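Long-range contacts in cephalosporin acylase (Bacillus halodurans, PDB 2NLZ), which probably cleaves or transfers acyl groups held in amide bonds, as a cephalosporin acylase of the gamma-glutamyltranspeptidase family of Ntn hydrolases: residues D[224-232]-D[385-394]; D[119-129]-D[243-251]. The protein carries 1 engineered substitution. One frame throughout, in Å; residues are numbered along the deposited sequence.

Contact 1. Residues D[224-232]-D[385-394]; sequences LADQIHAFF and VVVPGTGIAM
Met394 N donates a hydrogen bond of 2.8 Å to Val385 O, and the two residues joined in this way both carry a side chain to the ring of Phe232 on helix 223-234. Val385 CG1 lies 3.7 Å from Phe232 CE2 and also meets Phe231 at the ring edge, in its plane, so that one methyl fills the angle between two neighbouring phenylalanines. Over one face of the Phe231 ring stands Pro388 CD, in a CH-pi contact 3.7 Å from the ring centroid. A chi1 of -172° swings this ring out toward the hairpin. Residues 385-394 form a short, weakly bonded beta-hairpin, strands 386-387 and 392-393, laid against the helix. Beta-branched residues suit this seam because each spreads apolar carbon in two directions: the Ile228 CG1 methylene packs on Val387 CG2 at 3.8 Å, the side chains crossing at about a right angle, while Ile228 CD1 meets Ile392 CD1 at 4.1 Å. The flexible Met394, bent at chi2 and chi3, brings CE to both Ile228 CG2 and Phe232 CE2. Farther along, the Leu224 CD2 methyl lies 3.9 Å from Thr390 OG1, a van der Waals contact, and both residues also touch Thr207 of helix 202-212.

Contact 2. Residues D[119-129]-D[243-251]; sequences VPGAPGAWAEL and DLACYRPEW
The backbones approach most closely at two places, 6.2 Å between the CA atoms of Val119 and Leu244 and 5.6 Å between those of Ala125 and Pro249. At the first, Val119 is branched at CB, and its CG1 packs 3.8 Å from Leu244 CD2 and also touches Asp243 CB, both on helix 241-245; the carboxylate of Asp243 is engaged instead by Met93 N. A chi1 of 165° turns the Tyr247 ring away from its own N and over toward the start of helix 122-133. There its OH makes a weak hydrogen bond of 2.7 Å to Gly121 O, which also accepts Ala125 N in the helix. Gly124 CA lies at the edge of the same ring, and glycine suits both positions, since a CB on either would run into Tyr247. In the layered alpha-beta-beta-alpha fold expected of Ntn hydrolases, helix 122-133 lies against strands 71-78 and 81-87, and the chain 243-251 leads into strand 250-259, the neighbour of 81-87. Pro249 sets its compact, puckered apolar ring against the next turn of the helix, CG lying 3.5 Å from Glu128 CG. Beyond it, Trp251 NE1 donates to Glu128 OE1 over 2.8 Å, with an angle of 157° at the hydrogen. The oxygen lies near the indole plane and is met nearly along its C-O axis, although carboxylate and ring planes are 73° apart. The six-membered part of the indole packs, through CH2, 3.8 Å from Leu129 CD1. With an alanine at Trp251, Glu128 OE1 would probably lose its N-H partner and a gap would be likely to open beside Leu129. The indole also rests on Val76 and Leu85 of the adjoining strands.

How the contacts relate
Contacts 1 and 2 have centres about 16 Å apart and touch directly. Met394 CE of contact 1 packs 3.6 Å from Pro120 CG of contact 2, and Ile228 CG2 lies 3.9 Å from Leu244 CD1. Helix 223-234 is followed in the chain by helix 241-245, so consecutive helices supply one side of each contact, and Leu239 in the loop between them touches Ile228, Phe232, Val119 and Leu244. The segments alternate along the sequence, 119-129, 224-232, 243-251, then 385-394, but it is these side chains that join the two contacts. Contact 2 lies nearer the centre of the chain, its own centre about 17 Å away against about 23 Å for contact 1.

Contact 1. Residues D[224-232]-D[385-394]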
ATOM      1  N   LEU D 224      32.970  31.318 -31.824  1.00 53.87           N
ATOM      2  CA  LEU D 224      32.594  30.975 -30.459  1.00 42.79           C
ATOM      3  C   LEU D 224      33.804  30.471 -29.701  1.00 40.32           C
ATOM      4  O   LEU D 224      34.007  30.827 -28.543  1.00 35.21           O
ATOM      5  CB  LEU D 224      31.489  29.927 -30.440  1.00 39.64           C
ATOM      6  CG  LEU D 224      30.116  30.386 -30.917  1.00 46.04           C
ATOM      7  CD1 LEU D 224      29.207  29.171 -31.097  1.00 41.26           C
ATOM      8  CD2 LEU D 224      29.508  31.436 -29.974  1.00 29.09           C
ATOM      9  N   ALA D 225      34.616  29.662 -30.373  1.00 37.61           N
ATOM     10  CA  ALA D 225      35.890  29.203 -29.827  1.00 45.05           C
ATOM     11  C   ALA D 225      36.731  30.356 -29.299  1.00 50.43           C
ATOM     12  O   ALA D 225      37.339  30.235 -28.234  1.00 51.90           O
ATOM     13  CB  ALA D 225      36.670  28.431 -30.872  1.00 45.20           C
ATOM     14  N   ASP D 226      36.759  31.462 -30.047  1.00 51.36           N
ATOM     15  CA  ASP D 226      37.484  32.670 -29.650  1.00 52.11           C
ATOM     16  C   ASP D 226      36.881  33.336 -28.413  1.00 51.28           C
ATOM     17  O   ASP D 226      37.616  33.818 -27.548  1.00 51.10           O
ATOM     18  CB  ASP D 226      37.542  33.674 -30.803  1.00 54.84           C
ATOM     19  CG  ASP D 226      38.414  33.201 -31.945  1.00 61.16           C
ATOM     20  OD1 ASP D 226      38.244  33.722 -33.060  1.00 55.63           O
ATOM     21  OD2 ASP D 226      39.267  32.315 -31.743  1.00 56.22           O
ATOM     22  N   GLN D 227      35.550  33.363 -28.334  1.00 47.04           N
ATOM     23  CA  GLN D 227      34.852  33.937 -27.182  1.00 48.21           C
ATOM     24  C   GLN D 227      35.052  33.106 -25.929  1.00 47.86           C
ATOM     25  O   GLN D 227      35.146  33.647 -24.827  1.00 50.87           O
ATOM     26  CB  GLN D 227      33.362  34.054 -27.461  1.00 48.61           C
ATOM     27  CG  GLN D 227      33.000  35.182 -28.386  1.00 51.77           C
ATOM     28  CD  GLN D 227      31.508  35.430 -28.431  1.00 53.84           C
ATOM     29  OE1 GLN D 227      30.904  35.427 -29.502  1.00 61.19           O
ATOM     30  NE2 GLN D 227      30.902  35.640 -27.266  1.00 37.74           N
ATOM     31  N   ILE D 228      35.096  31.789 -26.111  1.00 44.78           N
ATOM     32  CA  ILE D 228      35.335  30.846 -25.027  1.00 44.49           C
ATOM     33  C   ILE D 228      36.764  31.000 -24.523  1.00 45.21           C
ATOM     34  O   ILE D 228      36.986  31.109 -23.321  1.00 48.75           O
ATOM     35  CB  ILE D 228      35.080  29.380 -25.472  1.00 42.77           C
ATOM     36  CG1 ILE D 228      33.595  29.141 -25.728  1.00 48.30           C
ATOM     37  CG2 ILE D 228      35.548  28.400 -24.418  1.00 38.87           C
ATOM     38  CD1 ILE D 228      33.323  27.895 -26.535  1.00 48.91           C
ATOM     39  N   HIS D 229      37.719  31.030 -25.449  1.00 48.85           N
ATOM     40  CA  HIS D 229      39.138  31.175 -25.112  1.00 50.47           C
ATOM     41  C   HIS D 229      39.423  32.471 -24.358  1.00 48.10           C
ATOM     42  O   HIS D 229      40.194  32.470 -23.396  1.00 49.66           O
ATOM     43  CB  HIS D 229      40.009  31.082 -26.374  1.00 52.19           C
ATOM     44  CG  HIS D 229      41.443  31.470 -26.160  1.00 58.78           C
ATOM     45  ND1 HIS D 229      42.376  30.608 -25.629  1.00 61.52           N
ATOM     46  CD2 HIS D 229      42.100  32.629 -26.408  1.00 60.75           C
ATOM     47  CE1 HIS D 229      43.545  31.218 -25.555  1.00 67.02           C
ATOM     48  NE2 HIS D 229      43.404  32.446 -26.020  1.00 68.83           N
ATOM     49  N   ALA D 230      38.783  33.558 -24.791  1.00 49.58           N
ATOM     50  CA  ALA D 230      39.036  34.887 -24.248  1.00 54.14           C
ATOM     51  C   ALA D 230      38.565  35.003 -22.810  1.00 56.35           C
ATOM     52  O   ALA D 230      39.241  35.608 -21.981  1.00 64.22           O
ATOM     53  CB  ALA D 230      38.380  35.960 -25.114  1.00 52.80           C
ATOM     54  N   PHE D 231      37.409  34.418 -22.515  1.00 53.03           N
ATOM     55  CA  PHE D 231      36.847  34.482 -21.168  1.00 53.25           C
ATOM     56  C   PHE D 231      37.657  33.655 -20.156  1.00 50.66           C
ATOM     57  O   PHE D 231      37.796  34.042 -18.989  1.00 47.03           O
ATOM     58  CB  PHE D 231      35.380  34.047 -21.168  1.00 47.82           C
ATOM     59  CG  PHE D 231      34.689  34.260 -19.849  1.00 46.52           C
ATOM     60  CD1 PHE D 231      34.313  35.536 -19.439  1.00 46.19           C
ATOM     61  CD2 PHE D 231      34.422  33.191 -19.010  1.00 38.48           C
ATOM     62  CE1 PHE D 231      33.673  35.741 -18.228  1.00 38.46           C
ATOM     63  CE2 PHE D 231      33.797  33.393 -17.794  1.00 33.19           C
ATOM     64  CZ  PHE D 231      33.419  34.672 -17.405  1.00 42.56           C
ATOM     65  N   PHE D 232      38.181  32.521 -20.614  1.00 52.90           N
ATOM     66  CA  PHE D 232      39.010  31.653 -19.782  1.00 54.87           C
ATOM     67  C   PHE D 232      40.387  32.257 -19.521  1.00 58.90           C
ATOM     68  O   PHE D 232      40.898  32.190 -18.401  1.00 56.43           O
ATOM     69  CB  PHE D 232      39.130  30.258 -20.404  1.00 53.83           C
ATOM     70  CG  PHE D 232      38.024  29.331 -20.002  1.00 50.84           C
ATOM     71  CD1 PHE D 232      38.247  28.329 -19.066  1.00 47.41           C
ATOM     72  CD2 PHE D 232      36.748  29.478 -20.531  1.00 53.11           C
ATOM     73  CE1 PHE D 232      37.221  27.477 -18.677  1.00 49.77           C
ATOM     74  CE2 PHE D 232      35.709  28.631 -20.144  1.00 46.49           C
ATOM     75  CZ  PHE D 232      35.951  27.629 -19.215  1.00 51.98           C
ATOM     76  N   VAL D 385      30.922  28.359 -14.863  1.00 35.69           N
ATOM     77  CA  VAL D 385      31.463  29.212 -15.895  1.00 34.59           C
ATOM     78  C   VAL D 385      30.493  29.246 -17.056  1.00 32.49           C
ATOM     79  O   VAL D 385      30.229  28.229 -17.693  1.00 36.86           O
ATOM     80  CB  VAL D 385      32.832  28.726 -16.370  1.00 30.04           C
ATOM     81  CG1 VAL D 385      33.406  29.679 -17.418  1.00 29.02           C
ATOM     82  CG2 VAL D 385      33.767  28.623 -15.196  1.00 32.59           C
ATOM     83  N   VAL D 386      29.929  30.417 -17.299  1.00 29.79           N
ATOM     84  CA  VAL D 386      29.132  30.631 -18.485  1.00 36.00           C
ATOM     85  C   VAL D 386      29.833  31.712 -19.286  1.00 41.16           C
ATOM     86  O   VAL D 386      30.086  32.794 -18.762  1.00 39.01           O
ATOM     87  CB  VAL D 386      27.697  31.060 -18.138  1.00 38.21           C
ATOM     88  CG1 VAL D 386      26.901  31.338 -19.404  1.00 44.04           C
ATOM     89  CG2 VAL D 386      27.001  29.987 -17.311  1.00 34.67           C
ATOM     90  N   VAL D 387      30.186  31.400 -20.532  1.00 45.63           N
ATOM     91  CA  VAL D 387      30.813  32.375 -21.426  1.00 44.71           C
ATOM     92  C   VAL D 387      29.758  33.439 -21.690  1.00 48.86           C
ATOM     93  O   VAL D 387      28.663  33.114 -22.126  1.00 49.33           O
ATOM     94  CB  VAL D 387      31.312  31.713 -22.730  1.00 43.54           C
ATOM     95  CG1 VAL D 387      31.973  32.733 -23.649  1.00 48.29           C
ATOM     96  CG2 VAL D 387      32.285  30.583 -22.415  1.00 42.19           C
ATOM     97  N   PRO D 388      30.070  34.707 -21.376  1.00 54.97           N
ATOM     98  CA  PRO D 388      29.072  35.774 -21.282  1.00 53.86           C
ATOM     99  C   PRO D 388      28.297  36.015 -22.575  1.00 52.80           C
ATOM    100  O   PRO D 388      28.871  35.982 -23.674  1.00 46.52           O
ATOM    101  CB  PRO D 388      29.910  37.006 -20.921  1.00 57.62           C
ATOM    102  CG  PRO D 388      31.298  36.671 -21.353  1.00 55.25           C
ATOM    103  CD  PRO D 388      31.424  35.212 -21.099  1.00 52.73           C
ATOM    104  N   GLY D 389      26.989  36.229 -22.433  1.00 51.03           N
ATOM    105  CA  GLY D 389      26.113  36.534 -23.565  1.00 54.16           C
ATOM    106  C   GLY D 389      25.897  35.422 -24.578  1.00 53.77           C
ATOM    107  O   GLY D 389      25.224  35.628 -25.587  1.00 55.35           O
ATOM    108  N   THR D 390      26.462  34.245 -24.328  1.00 50.38           N
ATOM    109  CA  THR D 390      26.279  33.136 -25.254  1.00 50.20           C
ATOM    110  C   THR D 390      25.498  31.969 -24.677  1.00 46.62           C
ATOM    111  O   THR D 390      25.035  31.119 -25.417  1.00 41.43           O
ATOM    112  CB  THR D 390      27.603  32.638 -25.857  1.00 52.74           C
ATOM    113  OG1 THR D 390      27.331  31.586 -26.792  1.00 66.67           O
ATOM    114  CG2 THR D 390      28.488  32.102 -24.805  1.00 30.66           C
ATOM    115  N   GLY D 391      25.351  31.927 -23.360  1.00 46.17           N
ATOM    116  CA  GLY D 391      24.581  30.860 -22.724  1.00 36.59           C
ATOM    117  C   GLY D 391      25.249  29.497 -22.767  1.00 38.05           C
ATOM    118  O   GLY D 391      24.583  28.461 -22.649  1.00 37.78           O
ATOM    119  N   ILE D 392      26.565  29.485 -22.953  1.00 32.30           N
ATOM    120  CA  ILE D 392      27.300  28.229 -22.902  1.00 30.30           C
ATOM    121  C   ILE D 392      27.694  27.988 -21.452  1.00 30.44           C
ATOM    122  O   ILE D 392      28.649  28.581 -20.940  1.00 36.17           O
ATOM    123  CB  ILE D 392      28.542  28.227 -23.826  1.00 33.05           C
ATOM    124  CG1 ILE D 392      28.140  28.558 -25.269  1.00 43.23           C
ATOM    125  CG2 ILE D 392      29.245  26.875 -23.777  1.00 23.95           C
ATOM    126  CD1 ILE D 392      29.306  28.832 -26.194  1.00 39.57           C
ATOM    127  N   ALA D 393      26.921  27.151 -20.775  1.00 25.83           N
ATOM    128  CA  ALA D 393      27.293  26.727 -19.447  1.00 25.31           C
ATOM    129  C   ALA D 393      28.310  25.600 -19.575  1.00 24.23           C
ATOM    130  O   ALA D 393      28.006  24.526 -20.103  1.00 22.60           O
ATOM    131  CB  ALA D 393      26.082  26.265 -18.689  1.00 25.44           C
ATOM    132  N   MET D 394      29.521  25.859 -19.099  1.00 29.07           N
ATOM    133  CA  MET D 394      30.615  24.908 -19.234  1.00 29.51           C
ATOM    134  C   MET D 394      30.528  23.805 -18.197  1.00 26.62           C
ATOM    135  O   MET D 394      30.242  24.056 -17.028  1.00 36.38           O
ATOM    136  CB  MET D 394      31.960  25.621 -19.139  1.00 28.64           C
ATOM    137  CG  MET D 394      32.131  26.714 -20.182  1.00 26.99           C
ATOM    138  SD  MET D 394      32.272  26.089 -21.871  1.00 31.06           S
ATOM    139  CE  MET D 394      34.012  25.635 -21.915  1.00 30.39           C
TER

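Contact 2. Residues D[119-129]-D[243-251]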
ATOM      1  N   VAL D 119      37.204  20.153 -22.410  1.00 24.76           N
ATOM      2  CA  VAL D 119      36.556  20.606 -23.651  1.00 31.37           C
ATOM      3  C   VAL D 119      35.171  19.983 -23.811  1.00 32.78           C
ATOM      4  O   VAL D 119      35.015  18.765 -23.702  1.00 34.36           O
ATOM      5  CB  VAL D 119      37.433  20.470 -24.962  1.00 34.68           C
ATOM      6  CG1 VAL D 119      38.701  21.277 -24.839  1.00 37.82           C
ATOM      7  CG2 VAL D 119      37.777  19.038 -25.296  1.00 40.08           C
ATOM      8  N   PRO D 120      34.147  20.839 -23.988  1.00 26.93           N
ATOM      9  CA  PRO D 120      32.788  20.393 -24.246  1.00 26.35           C
ATOM     10  C   PRO D 120      32.708  19.645 -25.565  1.00 28.59           C
ATOM     11  O   PRO D 120      32.900  20.243 -26.617  1.00 28.97           O
ATOM     12  CB  PRO D 120      32.005  21.705 -24.354  1.00 24.84           C
ATOM     13  CG  PRO D 120      32.819  22.704 -23.653  1.00 22.12           C
ATOM     14  CD  PRO D 120      34.232  22.307 -23.911  1.00 24.60           C
ATOM     15  N   GLY D 121      32.422  18.347 -25.505  1.00 30.48           N
ATOM     16  CA  GLY D 121      32.349  17.521 -26.709  1.00 23.64           C
ATOM     17  C   GLY D 121      31.007  17.392 -27.427  1.00 31.18           C
ATOM     18  O   GLY D 121      30.946  16.910 -28.568  1.00 30.57           O
ATOM     19  N   ALA D 122      29.932  17.824 -26.770  1.00 27.15           N
ATOM     20  CA  ALA D 122      28.572  17.617 -27.275  1.00 24.73           C
ATOM     21  C   ALA D 122      28.240  18.308 -28.600  1.00 29.73           C
ATOM     22  O   ALA D 122      27.689  17.659 -29.491  1.00 30.45           O
ATOM     23  CB  ALA D 122      27.514  17.944 -26.201  1.00 28.71           C
ATOM     24  N   PRO D 123      28.557  19.615 -28.745  1.00 27.99           N
ATOM     25  CA  PRO D 123      28.243  20.218 -30.043  1.00 24.70           C
ATOM     26  C   PRO D 123      28.885  19.498 -31.235  1.00 29.96           C
ATOM     27  O   PRO D 123      28.241  19.340 -32.272  1.00 31.55           O
ATOM     28  CB  PRO D 123      28.777  21.644 -29.906  1.00 24.88           C
ATOM     29  CG  PRO D 123      28.775  21.903 -28.455  1.00 21.26           C
ATOM     30  CD  PRO D 123      29.154  20.602 -27.827  1.00 21.71           C
ATOM     31  N   GLY D 124      30.122  19.040 -31.074  1.00 31.08           N
ATOM     32  CA  GLY D 124      30.799  18.270 -32.120  1.00 36.81           C
ATOM     33  C   GLY D 124      30.135  16.930 -32.360  1.00 37.90           C
ATOM     34  O   GLY D 124      30.008  16.477 -33.508  1.00 39.73           O
ATOM     35  N   ALA D 125      29.700  16.299 -31.272  1.00 39.57           N
ATOM     36  CA  ALA D 125      28.952  15.049 -31.357  1.00 36.73           C
ATOM     37  C   ALA D 125      27.638  15.221 -32.111  1.00 33.46           C
ATOM     38  O   ALA D 125      27.234  14.335 -32.850  1.00 36.80           O
ATOM     39  CB  ALA D 125      28.706  14.483 -29.980  1.00 34.92           C
ATOM     40  N   TRP D 126      26.986  16.363 -31.929  1.00 27.36           N
ATOM     41  CA  TRP D 126      25.772  16.663 -32.671  1.00 32.22           C
ATOM     42  C   TRP D 126      26.068  16.650 -34.163  1.00 32.69           C
ATOM     43  O   TRP D 126      25.453  15.903 -34.914  1.00 36.64           O
ATOM     44  CB  TRP D 126      25.191  18.030 -32.279  1.00 31.68           C
ATOM     45  CG  TRP D 126      24.803  18.187 -30.833  1.00 27.10           C
ATOM     46  CD1 TRP D 126      24.452  17.198 -29.962  1.00 30.12           C
ATOM     47  CD2 TRP D 126      24.693  19.420 -30.105  1.00 23.61           C
ATOM     48  NE1 TRP D 126      24.158  17.736 -28.728  1.00 32.98           N
ATOM     49  CE2 TRP D 126      24.294  19.098 -28.791  1.00 29.04           C
ATOM     50  CE3 TRP D 126      24.898  20.767 -30.436  1.00 33.60           C
ATOM     51  CZ2 TRP D 126      24.096  20.075 -27.806  1.00 32.49           C
ATOM     52  CZ3 TRP D 126      24.711  21.732 -29.455  1.00 26.38           C
ATOM     53  CH2 TRP D 126      24.310  21.379 -28.158  1.00 31.01           C
ATOM     54  N   ALA D 127      27.027  17.476 -34.572  1.00 34.08           N
ATOM     55  CA  ALA D 127      27.407  17.633 -35.977  1.00 34.52           C
ATOM     56  C   ALA D 127      27.807  16.322 -36.660  1.00 36.94           C
ATOM     57  O   ALA D 127      27.296  16.006 -37.744  1.00 35.51           O
ATOM     58  CB  ALA D 127      28.524  18.651 -36.107  1.00 36.33           C
ATOM     59  N   GLU D 128      28.713  15.575 -36.026  1.00 30.50           N
ATOM     60  CA  GLU D 128      29.158  14.286 -36.549  1.00 27.95           C
ATOM     61  C   GLU D 128      28.030  13.263 -36.670  1.00 28.68           C
ATOM     62  O   GLU D 128      28.027  12.450 -37.595  1.00 33.61           O
ATOM     63  CB  GLU D 128      30.292  13.706 -35.704  1.00 28.18           C
ATOM     64  CG  GLU D 128      31.688  13.903 -36.303  1.00 53.74           C
ATOM     65  CD  GLU D 128      32.000  12.965 -37.460  1.00 56.61           C
ATOM     66  OE1 GLU D 128      31.589  11.790 -37.421  1.00 37.33           O
ATOM     67  OE2 GLU D 128      32.676  13.412 -38.409  1.00 74.40           O
ATOM     68  N   LEU D 129      27.083  13.311 -35.740  1.00 29.75           N
ATOM     69  CA  LEU D 129      25.934  12.423 -35.770  1.00 31.47           C
ATOM     70  C   LEU D 129      25.062  12.758 -36.974  1.00 32.87           C
ATOM     71  O   LEU D 129      24.569  11.861 -37.655  1.00 31.19           O
ATOM     72  CB  LEU D 129      25.135  12.573 -34.481  1.00 36.30           C
ATOM     73  CG  LEU D 129      24.592  11.356 -33.733  1.00 33.92           C
ATOM     74  CD1 LEU D 129      25.299  10.083 -34.116  1.00 37.58           C
ATOM     75  CD2 LEU D 129      24.744  11.602 -32.240  1.00 35.28           C
ATOM     76  N   ASP D 243      42.927  23.796 -27.691  1.00 62.43           N
ATOM     77  CA  ASP D 243      42.305  22.649 -27.035  1.00 53.83           C
ATOM     78  C   ASP D 243      41.005  22.294 -27.737  1.00 48.85           C
ATOM     79  O   ASP D 243      40.748  21.130 -28.037  1.00 47.63           O
ATOM     80  CB  ASP D 243      42.037  22.957 -25.566  1.00 49.69           C
ATOM     81  CG  ASP D 243      43.265  22.781 -24.701  1.00 50.14           C
ATOM     82  OD1 ASP D 243      44.008  21.802 -24.923  1.00 43.61           O
ATOM     83  OD2 ASP D 243      43.477  23.619 -23.795  1.00 50.09           O
ATOM     84  N   LEU D 244      40.200  23.315 -28.001  1.00 41.09           N
ATOM     85  CA  LEU D 244      38.948  23.162 -28.728  1.00 40.67           C
ATOM     86  C   LEU D 244      39.199  22.782 -30.186  1.00 41.59           C
ATOM     87  O   LEU D 244      38.535  21.897 -30.724  1.00 45.63           O
ATOM     88  CB  LEU D 244      38.120  24.455 -28.656  1.00 32.48           C
ATOM     89  CG  LEU D 244      37.740  25.013 -27.282  1.00 27.56           C
ATOM     90  CD1 LEU D 244      37.187  26.430 -27.359  1.00 24.53           C
ATOM     91  CD2 LEU D 244      36.751  24.082 -26.569  1.00 26.33           C
ATOM     92  N   ALA D 245      40.173  23.447 -30.804  1.00 46.91           N
ATOM     93  CA  ALA D 245      40.477  23.291 -32.231  1.00 49.31           C
ATOM     94  C   ALA D 245      40.742  21.857 -32.680  1.00 49.79           C
ATOM     95  O   ALA D 245      40.286  21.450 -33.751  1.00 50.25           O
ATOM     96  CB  ALA D 245      41.641  24.183 -32.631  1.00 51.20           C
ATOM     97  N   CYS D 246      41.471  21.086 -31.879  1.00 52.94           N
ATOM     98  CA  CYS D 246      41.729  19.702 -32.267  1.00 59.75           C
ATOM     99  C   CYS D 246      40.890  18.672 -31.516  1.00 53.61           C
ATOM    100  O   CYS D 246      41.270  17.502 -31.418  1.00 59.56           O
ATOM    101  CB  CYS D 246      43.231  19.352 -32.292  1.00 66.58           C
ATOM    102  SG  CYS D 246      44.188  19.749 -30.829  1.00 72.89           S
ATOM    103  N   TYR D 247      39.739  19.095 -31.007  1.00 47.69           N
ATOM    104  CA  TYR D 247      38.765  18.122 -30.558  1.00 47.53           C
ATOM    105  C   TYR D 247      38.026  17.528 -31.754  1.00 47.53           C
ATOM    106  O   TYR D 247      37.522  18.252 -32.612  1.00 50.72           O
ATOM    107  CB  TYR D 247      37.753  18.719 -29.572  1.00 47.71           C
ATOM    108  CG  TYR D 247      36.530  17.829 -29.389  1.00 49.92           C
ATOM    109  CD1 TYR D 247      36.604  16.637 -28.670  1.00 41.50           C
ATOM    110  CD2 TYR D 247      35.315  18.159 -29.973  1.00 37.95           C
ATOM    111  CE1 TYR D 247      35.489  15.819 -28.527  1.00 35.38           C
ATOM    112  CE2 TYR D 247      34.203  17.352 -29.832  1.00 35.45           C
ATOM    113  CZ  TYR D 247      34.295  16.188 -29.115  1.00 42.87           C
ATOM    114  OH  TYR D 247      33.182  15.399 -28.987  1.00 42.37           O
ATOM    115  N   ARG D 248      37.992  16.225 -31.907  1.00 47.04           N
ATOM    116  CA  ARG D 248      36.888  15.638 -32.627  1.00 52.09           C
ATOM    117  C   ARG D 248      36.212  14.519 -31.894  1.00 48.43           C
ATOM    118  O   ARG D 248      36.809  13.807 -31.114  1.00 48.17           O
ATOM    119  CB  ARG D 248      37.237  15.226 -34.062  1.00 63.75           C
ATOM    120  CG  ARG D 248      38.639  15.506 -34.533  1.00 88.63           C
ATOM    121  CD  ARG D 248      38.774  16.428 -35.755  1.00113.71           C
ATOM    122  NE  ARG D 248      37.514  16.940 -36.259  1.00133.15           N
ATOM    123  CZ  ARG D 248      37.386  17.944 -37.121  1.00135.38           C
ATOM    124  NH1 ARG D 248      38.447  18.573 -37.596  1.00136.17           N
ATOM    125  NH2 ARG D 248      36.183  18.322 -37.515  1.00133.48           N
ATOM    126  N   PRO D 249      34.932  14.389 -32.125  1.00 41.49           N
ATOM    127  CA  PRO D 249      34.204  13.235 -31.613  1.00 40.78           C
ATOM    128  C   PRO D 249      34.801  11.971 -32.217  1.00 40.26           C
ATOM    129  O   PRO D 249      35.191  11.969 -33.388  1.00 40.04           O
ATOM    130  CB  PRO D 249      32.762  13.460 -32.095  1.00 35.81           C
ATOM    131  CG  PRO D 249      32.806  14.578 -33.036  1.00 39.08           C
ATOM    132  CD  PRO D 249      34.063  15.345 -32.828  1.00 35.85           C
ATOM    133  N   GLU D 250      34.913  10.923 -31.410  1.00 39.69           N
ATOM    134  CA  GLU D 250      35.568   9.696 -31.838  1.00 43.07           C
ATOM    135  C   GLU D 250      34.549   8.576 -31.956  1.00 42.33           C
ATOM    136  O   GLU D 250      33.861   8.248 -30.986  1.00 43.83           O
ATOM    137  CB  GLU D 250      36.695   9.323 -30.859  1.00 42.63           C
ATOM    138  CG  GLU D 250      37.308   7.931 -31.051  1.00 47.10           C
ATOM    139  CD  GLU D 250      38.499   7.681 -30.135  1.00 50.51           C
ATOM    140  OE1 GLU D 250      39.315   8.609 -29.962  1.00 62.18           O
ATOM    141  OE2 GLU D 250      38.628   6.562 -29.595  1.00 52.74           O
ATOM    142  N   TRP D 251      34.431   8.006 -33.150  1.00 43.04           N
ATOM    143  CA  TRP D 251      33.666   6.780 -33.300  1.00 43.08           C
ATOM    144  C   TRP D 251      34.470   5.660 -32.674  1.00 42.95           C
ATOM    145  O   TRP D 251      35.621   5.420 -33.040  1.00 45.65           O
ATOM    146  CB  TRP D 251      33.353   6.477 -34.758  1.00 41.65           C
ATOM    147  CG  TRP D 251      32.403   7.442 -35.330  1.00 37.68           C
ATOM    148  CD1 TRP D 251      32.699   8.516 -36.122  1.00 38.48           C
ATOM    149  CD2 TRP D 251      30.990   7.453 -35.148  1.00 38.67           C
ATOM    150  NE1 TRP D 251      31.550   9.189 -36.452  1.00 40.27           N
ATOM    151  CE2 TRP D 251      30.484   8.557 -35.869  1.00 37.45           C
ATOM    152  CE3 TRP D 251      30.099   6.635 -34.453  1.00 38.90           C
ATOM    153  CZ2 TRP D 251      29.124   8.863 -35.914  1.00 38.52           C
ATOM    154  CZ3 TRP D 251      28.746   6.938 -34.498  1.00 42.57           C
ATOM    155  CH2 TRP D 251      28.273   8.047 -35.224  1.00 40.51           C
TER